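Coenzyme A transferase (Yersinia pestis, PDB 3QLI) binds coenzyme A and probably acts as an acyl-CoA:carboxylate transferase, moving the CoA group between acids such as acetate. Local coordinates at residues F75-A78 against K79-D83; E89-R93 against I94-S98; E350-G354 against H355-A359; T385-K388 against G389-R393; P396-D399 against G400-T404. All coordinates share one frame; numbering follows the deposited sequence.

Overall arrangement
The contacts fall into two groups. Interactions 1 and 2 follow each other in the N-terminal region, on helix 79-83 and strand 94-98, with centres 13 Å apart. Interactions 3, 4 and 5 belong to the C-terminal region, where 3 and 5 touch directly: S358 OG lies 2.9 Å from T403 OG1, and Q356 NE2 lies 3.0 Å from P401 O. Interaction 4 runs on into interaction 5 in sequence. Residues seen to bind CoA occur in both groups: E76 and E350 serve one CoA site, S358, A387 and R393 another. Interactions 1 and 3 come within about 8 Å at their nearest atoms.

Interaction 1: residues F75-A78 against K79-D83; sequences FETA and KIAGD
A78 and the turn that follows it illustrate how a helix begins: A78 is the N-cap residue of helix 79-83, and its carbonyl oxygen faces the first turn. G82 N reaches A78 O at 3.1 Å with an N-H...O angle of 165°, lying in the carbonyl plane, which is the regular i to i+4 bond of an alpha helix. A81 N is nearer to A78 O, at 2.8 Å, but its hydrogen points badly and the bond is weak. Beside this polar start lies a small apolar contact, the methyl CG2 of T77 resting 3.7 Å from CB of A81. The other branch of T77, OG1, bonds to E105, so the threonine is held at its polar end while its methyl packs on the helix.

In the next shell E50 brings a carboxylate to the helix start, where its two oxygens make weak hydrogen bonds to A78 N and A81 N; its negative charge probably suits the positive end of the helix dipole. I80 packs against P52 and L55 of helix 52-63. In the loop leaving strand 70-74, E76, a residue that binds CoA, lies two residues before the cap.

Along this same turn, K79 and D83 form a salt bridge. The lysine leaves with CG anti to its backbone N (chi1 -176°) and stays stretched until a last bend at chi4, which brings NZ to 2.8 Å from D83 OD2, on the syn lone pair of that oxygen.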
loop_
_atom_site.group_PDB
_atom_site.type_symbol
_atom_site.label_atom_id
_atom_site.label_comp_id
_atom_site.label_asym_id
_atom_site.label_seq_id
_atom_site.Cartn_x
_atom_site.Cartn_y
_atom_site.Cartn_z
ATOM N N PHE A 75 -0.458 19.224 7.863
ATOM C CA PHE A 75 -1.495 18.194 7.943
ATOM C C PHE A 75 -2.502 18.543 9.044
ATOM O O PHE A 75 -2.170 19.262 9.984
ATOM C CB PHE A 75 -0.878 16.855 8.359
ATOM C CG PHE A 75 -0.111 16.150 7.281
ATOM C CD1 PHE A 75 -0.718 15.182 6.502
ATOM C CD2 PHE A 75 1.232 16.417 7.082
ATOM C CE1 PHE A 75 -0.009 14.515 5.526
ATOM C CE2 PHE A 75 1.945 15.752 6.105
ATOM C CZ PHE A 75 1.324 14.800 5.327
ATOM N N GLU A 76 -3.719 18.011 8.944
ATOM C CA GLU A 76 -4.740 18.210 9.981
ATOM C C GLU A 76 -5.064 19.644 10.417
ATOM O O GLU A 76 -4.824 20.018 11.562
ATOM C CB GLU A 76 -4.444 17.336 11.202
ATOM C CG GLU A 76 -5.687 16.910 11.970
ATOM C CD GLU A 76 -6.697 16.181 11.102
ATOM O OE1 GLU A 76 -6.285 15.483 10.154
ATOM O OE2 GLU A 76 -7.910 16.302 11.373
ATOM N N THR A 77 -5.589 20.438 9.492
ATOM C CA THR A 77 -5.932 21.835 9.752
ATOM C C THR A 77 -6.994 22.051 10.835
ATOM O O THR A 77 -7.914 21.255 10.999
ATOM C CB THR A 77 -6.454 22.517 8.473
ATOM O OG1 THR A 77 -5.843 21.919 7.325
ATOM C CG2 THR A 77 -6.148 24.005 8.497
ATOM N N ALA A 78 -6.840 23.150 11.568
ATOM C CA ALA A 78 -7.752 23.539 12.637
ATOM C C ALA A 78 -8.191 24.985 12.411
ATOM O O ALA A 78 -7.534 25.725 11.682
ATOM C CB ALA A 78 -7.086 23.394 13.988
ATOM N N LYS A 79 -9.238 25.398 13.109
ATOM C CA LYS A 79 -9.797 26.728 12.939
ATOM C C LYS A 79 -8.731 27.784 13.175
ATOM O O LYS A 79 -8.779 28.856 12.575
ATOM C CB LYS A 79 -10.971 26.943 13.896
ATOM C CG LYS A 79 -11.678 28.275 13.719
ATOM C CD LYS A 79 -12.986 28.314 14.492
ATOM C CE LYS A 79 -13.608 29.701 14.450
ATOM N NZ LYS A 79 -13.682 30.233 13.063
ATOM N N ILE A 80 -7.767 27.491 14.037
ATOM C CA ILE A 80 -6.727 28.467 14.300
ATOM C C ILE A 80 -6.007 28.801 12.995
ATOM O O ILE A 80 -5.787 29.970 12.692
ATOM C CB ILE A 80 -5.683 27.893 15.274
ATOM C CG1 ILE A 80 -6.331 27.545 16.616
ATOM C CG2 ILE A 80 -4.525 28.860 15.453
ATOM C CD1 ILE A 80 -5.600 26.465 17.381
ATOM N N ALA A 81 -5.655 27.780 12.217
ATOM C CA ALA A 81 -4.999 27.998 10.928
ATOM C C ALA A 81 -5.906 28.650 9.878
ATOM O O ALA A 81 -5.489 29.550 9.153
ATOM C CB ALA A 81 -4.416 26.696 10.395
ATOM N N GLY A 82 -7.151 28.189 9.806
ATOM C CA GLY A 82 -8.102 28.703 8.836
ATOM C C GLY A 82 -8.417 30.167 9.043
ATOM O O GLY A 82 -8.534 30.937 8.094
ATOM N N ASP A 83 -8.570 30.533 10.307
ATOM C CA ASP A 83 -8.863 31.901 10.716
ATOM C C ASP A 83 -7.748 32.908 10.433
ATOM O O ASP A 83 -8.020 34.079 10.182
ATOM C CB ASP A 83 -9.288 31.947 12.184
ATOM C CG ASP A 83 -10.692 31.423 12.392
ATOM O OD1 ASP A 83 -11.370 31.133 11.385
ATOM O OD2 ASP A 83 -11.117 31.300 13.559
#

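Interaction 2: residues E89-R93 against I94-S98; sequences ELNNR and IKPYS
L90 O receives two backbone N-H groups, and this double acceptance shapes the turn between the two segments. I94 N bonds to L90 O at 2.9 Å almost perfectly straight, with an N-H...O angle of 178° and the donor nearly along the C=O axis. R93 N reaches L90 O at 2.9 Å as well. Together the bonds close the chain into a compact turn, after which residues 94-98 continue as strand.

N91 starts out directed away from the strand, but its CG stands anti to the backbone N (chi1 -159°) and its amide returns to the proline. ND2 lies 3.5 Å from CD of P96, the amide chain and the ring crossing at about a right angle. That nitrogen also bonds to V120 O. K95 bends at chi2 (-56°) and folds its aliphatic chain back over the turn, so that CD comes to 3.1 Å from N91 O and CE to 3.5 Å from N92 O. R93 is extended from CG to NE, and its NH1 bonds to I67 O.

L90 and I94 turn to the interior and both meet helix 52-63, L90 on A59 and T63, I94 on A62. Backbone bonds from R93, K95 and Y97 to strand 70-74 set the new strand beside it, while Y97 packs on S425 of the second subunit. This is the closing turn of a beta-alpha-beta crossover, in which strand 70-74, helix 79-83 and strand 94-98 follow in order, and it delivers the chain to an outermost strand of the six-stranded parallel sheet in this Rossmann-like N-terminal region.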
loop_
_atom_site.group_PDB
_atom_site.type_symbol
_atom_site.label_atom_id
_atom_site.label_comp_id
_atom_site.label_asym_id
_atom_site.label_seq_id
_atom_site.Cartn_x
_atom_site.Cartn_y
_atom_site.Cartn_z
ATOM N N GLU A 89 -7.961 35.746 1.660
ATOM C CA GLU A 89 -7.420 37.033 1.216
ATOM C C GLU A 89 -5.902 37.070 1.252
ATOM O O GLU A 89 -5.283 37.937 0.637
ATOM C CB GLU A 89 -7.971 38.173 2.069
ATOM C CG GLU A 89 -9.461 38.061 2.346
ATOM C CD GLU A 89 -9.749 37.270 3.609
ATOM O OE1 GLU A 89 -9.328 37.719 4.703
ATOM O OE2 GLU A 89 -10.393 36.204 3.510
ATOM N N LEU A 90 -5.294 36.134 1.975
ATOM C CA LEU A 90 -3.838 36.085 2.084
ATOM C C LEU A 90 -3.225 35.031 1.166
ATOM O O LEU A 90 -2.012 34.830 1.161
ATOM C CB LEU A 90 -3.419 35.808 3.530
ATOM C CG LEU A 90 -3.991 36.706 4.627
ATOM C CD1 LEU A 90 -3.531 36.236 5.997
ATOM C CD2 LEU A 90 -3.601 38.155 4.400
ATOM N N ASN A 91 -4.073 34.361 0.395
ATOM C CA ASN A 91 -3.634 33.302 -0.507
ATOM C C ASN A 91 -2.536 33.690 -1.497
ATOM O O ASN A 91 -1.807 32.830 -1.986
ATOM C CB ASN A 91 -4.830 32.718 -1.263
ATOM C CG ASN A 91 -4.555 31.330 -1.796
ATOM O OD1 ASN A 91 -4.094 31.167 -2.926
ATOM N ND2 ASN A 91 -4.833 30.317 -0.983
ATOM N N ASN A 92 -2.421 34.978 -1.795
ATOM C CA ASN A 92 -1.414 35.452 -2.740
ATOM C C ASN A 92 -0.034 35.628 -2.114
ATOM O O ASN A 92 0.942 35.901 -2.809
ATOM C CB ASN A 92 -1.861 36.767 -3.379
ATOM C CG ASN A 92 -1.960 37.900 -2.375
ATOM O OD1 ASN A 92 -2.464 37.721 -1.267
ATOM N ND2 ASN A 92 -1.478 39.076 -2.761
ATOM N N ARG A 93 0.041 35.469 -0.798
ATOM C CA ARG A 93 1.294 35.646 -0.073
ATOM C C ARG A 93 1.684 34.427 0.746
ATOM O O ARG A 93 2.860 34.098 0.847
ATOM C CB ARG A 93 1.210 36.871 0.839
ATOM C CG ARG A 93 1.212 38.195 0.059
ATOM C CD ARG A 93 1.139 39.410 0.961
ATOM N NE ARG A 93 1.245 40.627 0.161
ATOM C CZ ARG A 93 2.396 41.155 -0.251
ATOM N NH1 ARG A 93 3.557 40.584 0.072
ATOM N NH2 ARG A 93 2.387 42.264 -0.983
ATOM N N ILE A 94 0.696 33.783 1.361
ATOM C CA ILE A 94 0.937 32.549 2.107
ATOM C C ILE A 94 0.258 31.429 1.345
ATOM O O ILE A 94 -0.959 31.395 1.261
ATOM C CB ILE A 94 0.376 32.634 3.533
ATOM C CG1 ILE A 94 1.058 33.786 4.284
ATOM C CG2 ILE A 94 0.562 31.296 4.265
ATOM C CD1 ILE A 94 0.520 34.047 5.661
ATOM N N LYS A 95 1.050 30.524 0.777
ATOM C CA LYS A 95 0.519 29.503 -0.121
ATOM C C LYS A 95 0.279 28.183 0.616
ATOM O O LYS A 95 1.218 27.589 1.141
ATOM C CB LYS A 95 1.500 29.249 -1.268
ATOM C CG LYS A 95 2.058 30.495 -1.937
ATOM C CD LYS A 95 0.953 31.390 -2.459
ATOM C CE LYS A 95 1.508 32.504 -3.333
ATOM N NZ LYS A 95 2.253 31.961 -4.509
ATOM N N PRO A 96 -0.980 27.722 0.663
ATOM C CA PRO A 96 -1.254 26.445 1.330
ATOM C C PRO A 96 -0.773 25.287 0.481
ATOM O O PRO A 96 -1.282 25.064 -0.622
ATOM C CB PRO A 96 -2.782 26.420 1.435
ATOM C CG PRO A 96 -3.195 27.873 1.297
ATOM C CD PRO A 96 -2.218 28.442 0.320
ATOM N N TYR A 97 0.235 24.581 0.984
ATOM C CA TYR A 97 0.698 23.339 0.379
ATOM C C TYR A 97 0.188 22.253 1.302
ATOM O O TYR A 97 0.934 21.644 2.059
ATOM C CB TYR A 97 2.231 23.341 0.223
ATOM C CG TYR A 97 2.636 24.019 -1.075
ATOM C CD1 TYR A 97 3.224 23.297 -2.112
ATOM C CD2 TYR A 97 2.357 25.368 -1.290
ATOM C CE1 TYR A 97 3.558 23.909 -3.315
ATOM C CE2 TYR A 97 2.679 25.990 -2.505
ATOM C CZ TYR A 97 3.279 25.253 -3.504
ATOM O OH TYR A 97 3.610 25.846 -4.704
ATOM N N SER A 98 -1.123 22.064 1.248
ATOM C CA SER A 98 -1.835 21.218 2.189
ATOM C C SER A 98 -1.542 19.771 1.865
ATOM O O SER A 98 -1.570 19.365 0.703
ATOM C CB SER A 98 -3.335 21.473 2.063
ATOM O OG SER A 98 -3.593 22.852 1.859
#

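Interaction 3: residues E350-G354 against H355-A359; sequences EHMLG and HQYSA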
loop_
_atom_site.group_PDB
_atom_site.type_symbol
_atom_site.label_atom_id
_atom_site.label_comp_id
_atom_site.label_asym_id
_atom_site.label_seq_id
_atom_site.Cartn_x
_atom_site.Cartn_y
_atom_site.Cartn_z
ATOM N N GLU A 350 -13.074 10.183 0.667
ATOM C CA GLU A 350 -12.927 11.546 0.172
ATOM C C GLU A 350 -14.278 12.233 -0.008
ATOM O O GLU A 350 -15.132 11.727 -0.722
ATOM C CB GLU A 350 -12.160 11.548 -1.150
ATOM C CG GLU A 350 -12.066 12.920 -1.787
ATOM C CD GLU A 350 -11.403 13.934 -0.871
ATOM O OE1 GLU A 350 -10.271 13.665 -0.399
ATOM O OE2 GLU A 350 -12.025 14.989 -0.610
ATOM N N HIS A 351 -14.461 13.388 0.634
ATOM C CA HIS A 351 -15.717 14.139 0.519
ATOM C C HIS A 351 -15.902 14.775 -0.858
ATOM O O HIS A 351 -17.024 14.900 -1.335
ATOM C CB HIS A 351 -15.803 15.247 1.579
ATOM C CG HIS A 351 -16.243 14.775 2.930
ATOM N ND1 HIS A 351 -15.355 14.388 3.910
ATOM C CD2 HIS A 351 -17.479 14.649 3.472
ATOM C CE1 HIS A 351 -16.024 14.035 4.995
ATOM N NE2 HIS A 351 -17.314 14.183 4.755
ATOM N N MET A 352 -14.810 15.202 -1.489
ATOM C CA MET A 352 -14.918 15.910 -2.768
ATOM C C MET A 352 -15.098 14.963 -3.946
ATOM O O MET A 352 -14.211 14.160 -4.252
ATOM C CB MET A 352 -13.714 16.819 -3.006
ATOM C CG MET A 352 -13.560 17.917 -1.967
ATOM S SD MET A 352 -12.340 19.176 -2.414
ATOM C CE MET A 352 -13.216 20.083 -3.689
ATOM N N LEU A 353 -16.252 15.079 -4.604
ATOM C CA LEU A 353 -16.621 14.215 -5.725
ATOM C C LEU A 353 -15.573 14.183 -6.833
ATOM O O LEU A 353 -15.149 15.227 -7.328
ATOM C CB LEU A 353 -17.959 14.665 -6.321
ATOM C CG LEU A 353 -19.264 14.342 -5.591
ATOM C CD1 LEU A 353 -19.241 14.809 -4.140
ATOM C CD2 LEU A 353 -20.439 14.965 -6.339
ATOM N N GLY A 354 -15.169 12.975 -7.220
ATOM C CA GLY A 354 -14.239 12.789 -8.322
ATOM C C GLY A 354 -12.780 12.883 -7.914
ATOM O O GLY A 354 -11.890 12.451 -8.656
ATOM N N HIS A 355 -12.530 13.438 -6.731
ATOM C CA HIS A 355 -11.162 13.624 -6.250
ATOM C C HIS A 355 -10.772 12.577 -5.227
ATOM O O HIS A 355 -11.612 11.807 -4.743
ATOM C CB HIS A 355 -10.990 15.020 -5.646
ATOM C CG HIS A 355 -11.249 16.124 -6.618
ATOM N ND1 HIS A 355 -10.254 16.681 -7.394
ATOM C CD2 HIS A 355 -12.393 16.767 -6.953
ATOM C CE1 HIS A 355 -10.773 17.623 -8.160
ATOM N NE2 HIS A 355 -12.069 17.694 -7.913
ATOM N N GLN A 356 -9.489 12.556 -4.886
ATOM C CA GLN A 356 -9.010 11.633 -3.868
ATOM C C GLN A 356 -7.831 12.276 -3.147
ATOM O O GLN A 356 -6.691 12.201 -3.610
ATOM C CB GLN A 356 -8.636 10.284 -4.507
ATOM C CG GLN A 356 -8.240 9.179 -3.532
ATOM C CD GLN A 356 -9.285 8.942 -2.449
ATOM O OE1 GLN A 356 -9.058 9.256 -1.282
ATOM N NE2 GLN A 356 -10.434 8.400 -2.836
ATOM N N TYR A 357 -8.125 12.952 -2.039
ATOM C CA TYR A 357 -7.087 13.538 -1.203
ATOM C C TYR A 357 -6.960 12.760 0.103
ATOM O O TYR A 357 -5.969 12.902 0.812
ATOM C CB TYR A 357 -7.400 15.001 -0.879
ATOM C CG TYR A 357 -7.630 15.862 -2.092
ATOM C CD1 TYR A 357 -8.891 16.379 -2.370
ATOM C CD2 TYR A 357 -6.591 16.150 -2.967
ATOM C CE1 TYR A 357 -9.108 17.164 -3.480
ATOM C CE2 TYR A 357 -6.794 16.939 -4.082
ATOM C CZ TYR A 357 -8.057 17.437 -4.337
ATOM O OH TYR A 357 -8.263 18.223 -5.447
ATOM N N SER A 358 -7.962 11.944 0.427
ATOM C CA SER A 358 -7.965 11.259 1.723
ATOM C C SER A 358 -6.990 10.078 1.772
ATOM O O SER A 358 -6.668 9.580 2.848
ATOM C CB SER A 358 -9.383 10.832 2.144
ATOM O OG SER A 358 -9.907 9.856 1.263
ATOM N N ALA A 359 -6.493 9.654 0.614
ATOM C CA ALA A 359 -5.550 8.535 0.569
ATOM C C ALA A 359 -4.215 8.870 1.260
ATOM O O ALA A 359 -3.399 7.987 1.549
ATOM C CB ALA A 359 -5.330 8.093 -0.874
#
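H355 closes a type II beta turn begun at M352, its N-H bonding to M352 O at 3.1 Å. G354 takes the positive phi of the turn's third position, where a side chain would press on the preceding carbonyl. The imidazole of H355 stays near the turn, CD2 at 3.2 Å from L353 O, and E350 CG meets H355 O.

Q356 folds its amide over CB of E350, with NE2 bonded to N348. Q356 O accepts a hydrogen bond from R406 NH2 of the second subunit.

Y357 N reaches E350 OE1 at 2.8 Å from above the carboxylate plane, 43° out of it, and the carboxylate stands nearly perpendicular to the phenol ring. The other oxygen, OE2, takes M352 N at 2.9 Å on its anti lone pair, so two backbone donors fix the rotation of a CoA-binding glutamate. With CG of E350 anti to the backbone N (chi1 175°), a bend at chi2 (58°) brings the carboxylate to both donors. M352 SD makes an oblique Met-aromatic contact with the ring, 4.0 Å from CE1 of Y357.

S358, also CoA-binding, opens the 3-10 turn. Its hydroxyl donates back to Q356, OG to OE1 at 2.7 Å, in the carbonyl plane.

Interaction 4: residues T385-K388 against G389-R393; sequences TAAK and GTVSR
T390 and A387 meet at an unusual left-handed turn: A387, K388 and G389 all have positive phi, and A387 to T390 forms a type I' turn. A387 O accepts twice from T390: OG1 donates at 2.6 Å, in the carbonyl plane and on a lone pair, while T390 N comes in at 2.9 Å from well above that plane. T390 OG1 sits between its backbone N and carbonyl carbon (chi1 62°), which turns it back toward A387 O.

Outward from the turn, A386 and V391 form the hydrogen-bonded pair of the hairpin, with A386 N at 2.7 Å from V391 O. T390 and V391 both face A386, a classic beta bulge. A water ties the first strand to the turn, taking the hydrogen of G389 N and donating to T385 OG1 at 2.9 Å.

R393 runs straight from CG to NE alongside A386, NE standing 3.5 Å from A386 CB and T385 O lying at the guanidinium edge.

This surface hairpin contains CoA-binding A387 and R393. T385 and S392 share a face that packs on F441 of helix 439-451, and R393, directly after strand 391-392, bonds through NH1 to L339 O in the loop between strands 332-337 and 340-342.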
loop_
_atom_site.group_PDB
_atom_site.type_symbol
_atom_site.label_atom_id
_atom_site.label_comp_id
_atom_site.label_asym_id
_atom_site.label_seq_id
_atom_site.Cartn_x
_atom_site.Cartn_y
_atom_site.Cartn_z
ATOM N N THR A 385 -26.698 4.167 4.462
ATOM C CA THR A 385 -27.305 5.239 3.679
ATOM C C THR A 385 -26.943 6.623 4.203
ATOM O O THR A 385 -26.341 6.765 5.269
ATOM C CB THR A 385 -28.846 5.136 3.656
ATOM O OG1 THR A 385 -29.371 5.444 4.955
ATOM C CG2 THR A 385 -29.273 3.739 3.257
ATOM N N ALA A 386 -27.316 7.636 3.429
ATOM C CA ALA A 386 -27.132 9.029 3.819
ATOM C C ALA A 386 -28.396 9.794 3.449
ATOM O O ALA A 386 -29.254 9.269 2.731
ATOM C CB ALA A 386 -25.926 9.623 3.107
ATOM N N ALA A 387 -28.523 11.023 3.943
ATOM C CA ALA A 387 -29.606 11.894 3.485
ATOM C C ALA A 387 -30.985 11.300 3.769
ATOM O O ALA A 387 -31.785 11.096 2.853
ATOM C CB ALA A 387 -29.450 12.167 1.988
ATOM N N LYS A 388 -31.255 11.007 5.037
ATOM C CA LYS A 388 -32.559 10.498 5.442
ATOM C C LYS A 388 -32.895 9.227 4.675
ATOM O O LYS A 388 -34.057 8.992 4.327
ATOM C CB LYS A 388 -33.646 11.543 5.179
ATOM C CG LYS A 388 -33.244 12.964 5.503
ATOM C CD LYS A 388 -33.082 13.178 6.997
ATOM C CE LYS A 388 -32.803 14.650 7.306
ATOM N NZ LYS A 388 -33.832 15.555 6.707
ATOM N N GLY A 389 -31.875 8.420 4.393
ATOM C CA GLY A 389 -32.085 7.140 3.749
ATOM C C GLY A 389 -32.359 7.233 2.264
ATOM O O GLY A 389 -32.705 6.233 1.633
ATOM N N THR A 390 -32.195 8.420 1.689
ATOM C CA THR A 390 -32.456 8.592 0.264
ATOM C C THR A 390 -31.246 8.285 -0.623
ATOM O O THR A 390 -31.390 8.114 -1.828
ATOM C CB THR A 390 -33.004 10.012 -0.060
ATOM O OG1 THR A 390 -32.034 11.006 0.289
ATOM C CG2 THR A 390 -34.284 10.276 0.727
ATOM N N VAL A 391 -30.061 8.216 -0.032
ATOM C CA VAL A 391 -28.849 7.942 -0.808
ATOM C C VAL A 391 -28.065 6.764 -0.224
ATOM O O VAL A 391 -27.821 6.709 0.977
ATOM C CB VAL A 391 -27.920 9.167 -0.867
ATOM C CG1 VAL A 391 -26.601 8.799 -1.535
ATOM C CG2 VAL A 391 -28.590 10.331 -1.608
ATOM N N SER A 392 -27.671 5.830 -1.083
ATOM C CA SER A 392 -26.947 4.654 -0.631
ATOM C C SER A 392 -25.460 4.951 -0.495
ATOM O O SER A 392 -24.864 5.576 -1.375
ATOM C CB SER A 392 -27.144 3.501 -1.603
ATOM O OG SER A 392 -26.501 2.333 -1.120
ATOM N N ARG A 393 -24.852 4.492 0.594
ATOM C CA ARG A 393 -23.397 4.618 0.736
ATOM C C ARG A 393 -22.707 3.359 0.244
ATOM O O ARG A 393 -21.474 3.309 0.152
ATOM C CB ARG A 393 -23.002 4.942 2.180
ATOM C CG ARG A 393 -23.371 6.372 2.601
ATOM C CD ARG A 393 -22.887 6.671 4.017
ATOM N NE ARG A 393 -23.088 8.070 4.404
ATOM C CZ ARG A 393 -22.318 9.081 4.010
ATOM N NH1 ARG A 393 -21.286 8.868 3.193
ATOM N NH2 ARG A 393 -22.582 10.314 4.428
HETATM O O HOH W 1 -29.595 8.126 6.066
HETATM O O HOH W 2 -24.910 8.617 7.167
#

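Interaction 5: residues P396-D399 against G400-T404; sequences PRID and GPVTT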
loop_
_atom_site.group_PDB
_atom_site.type_symbol
_atom_site.label_atom_id
_atom_site.label_comp_id
_atom_site.label_asym_id
_atom_site.label_seq_id
_atom_site.Cartn_x
_atom_site.Cartn_y
_atom_site.Cartn_z
ATOM N N PRO A 396 -22.333 1.059 -6.740
ATOM C CA PRO A 396 -21.768 0.146 -7.743
ATOM C C PRO A 396 -20.251 0.301 -7.851
ATOM O O PRO A 396 -19.540 -0.701 -7.814
ATOM C CB PRO A 396 -22.434 0.599 -9.047
ATOM C CG PRO A 396 -23.734 1.249 -8.600
ATOM C CD PRO A 396 -23.378 1.939 -7.302
ATOM N N ARG A 397 -19.779 1.541 -7.971
ATOM C CA ARG A 397 -18.382 1.803 -8.306
ATOM C C ARG A 397 -17.955 3.209 -7.892
ATOM O O ARG A 397 -18.573 4.198 -8.280
ATOM C CB ARG A 397 -18.172 1.620 -9.815
ATOM C CG ARG A 397 -16.722 1.669 -10.269
ATOM C CD ARG A 397 -16.634 1.496 -11.778
ATOM N NE ARG A 397 -15.254 1.525 -12.258
ATOM C CZ ARG A 397 -14.628 2.617 -12.694
ATOM N NH1 ARG A 397 -15.252 3.791 -12.716
ATOM N NH2 ARG A 397 -13.373 2.533 -13.116
ATOM N N ILE A 398 -16.886 3.300 -7.113
ATOM C CA ILE A 398 -16.369 4.597 -6.681
ATOM C C ILE A 398 -15.895 5.399 -7.902
ATOM O O ILE A 398 -15.310 4.838 -8.828
ATOM C CB ILE A 398 -15.227 4.412 -5.666
ATOM C CG1 ILE A 398 -15.800 3.904 -4.329
ATOM C CG2 ILE A 398 -14.445 5.716 -5.475
ATOM C CD1 ILE A 398 -14.762 3.182 -3.436
ATOM N N ASP A 399 -16.178 6.700 -7.907
ATOM C CA ASP A 399 -15.797 7.574 -9.017
ATOM C C ASP A 399 -14.316 7.963 -8.941
ATOM O O ASP A 399 -13.961 8.941 -8.276
ATOM C CB ASP A 399 -16.667 8.832 -8.998
ATOM C CG ASP A 399 -16.444 9.719 -10.203
ATOM O OD1 ASP A 399 -15.372 9.613 -10.837
ATOM O OD2 ASP A 399 -17.347 10.530 -10.512
ATOM N N GLY A 400 -13.455 7.195 -9.612
ATOM C CA GLY A 400 -12.029 7.503 -9.636
ATOM C C GLY A 400 -11.212 6.757 -8.597
ATOM O O GLY A 400 -11.690 5.773 -8.037
ATOM N N PRO A 401 -9.973 7.223 -8.332
ATOM C CA PRO A 401 -9.057 6.587 -7.371
ATOM C C PRO A 401 -9.700 6.425 -5.999
ATOM O O PRO A 401 -10.512 7.263 -5.600
ATOM C CB PRO A 401 -7.883 7.575 -7.293
ATOM C CG PRO A 401 -7.884 8.243 -8.631
ATOM C CD PRO A 401 -9.354 8.396 -8.978
ATOM N N VAL A 402 -9.333 5.366 -5.284
ATOM C CA VAL A 402 -10.017 5.033 -4.034
ATOM C C VAL A 402 -9.168 5.346 -2.802
ATOM O O VAL A 402 -8.010 5.735 -2.926
ATOM C CB VAL A 402 -10.430 3.559 -4.029
ATOM C CG1 VAL A 402 -11.296 3.262 -5.245
ATOM C CG2 VAL A 402 -9.194 2.656 -4.011
ATOM N N THR A 403 -9.747 5.201 -1.612
ATOM C CA THR A 403 -8.985 5.364 -0.386
ATOM C C THR A 403 -8.377 4.036 0.034
ATOM O O THR A 403 -7.169 3.939 0.252
ATOM C CB THR A 403 -9.843 5.906 0.755
ATOM O OG1 THR A 403 -10.434 7.140 0.344
ATOM C CG2 THR A 403 -8.982 6.159 1.979
ATOM N N THR A 404 -9.220 3.013 0.154
ATOM C CA THR A 404 -8.747 1.661 0.422
ATOM C C THR A 404 -9.061 0.785 -0.783
ATOM O O THR A 404 -10.228 0.590 -1.124
ATOM C CB THR A 404 -9.421 1.057 1.695
ATOM O OG1 THR A 404 -9.103 1.864 2.832
ATOM C CG2 THR A 404 -8.916 -0.336 1.962
HETATM O O HOH W 3 -13.252 3.389 -8.631
#
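G400 O accepts a hydrogen bond from a water at 2.9 Å; the same water's approach to I398 O is unusually short (2.5 Å) and doubtful. The bend beside this water passes through G400, whose backbone angles (phi 95°, psi -164°) suit glycine, since a CB would collide with D399 O.

Beyond the bend the side chains meet branch to branch. I398 and V402 cross at about a right angle, with CG1 of V402 reaching CD1 of I398 at 3.9 Å and CG2 of I398 at 4.0 Å. This valine methyl lies anti to the carbonyl carbon of V402 (chi1 -56°), which turns it back across the bend. Both residues rest on A346, just before strand 347-348, and I398 also touches N348 within it.

T403 carries its hydroxyl to S349 N and Q356 OE1, and both T403 and T404 face C347 in a classic beta bulge. At the dimer surface, R397 packs on G400 of the second subunit and P401 on R397 of that subunit.

The chemistry is thus mainly apolar, with no clear direct hydrogen bond; the bend probably relies on the glycine backbone and the crossed I398 and V402 side chains, the water a less certain addition.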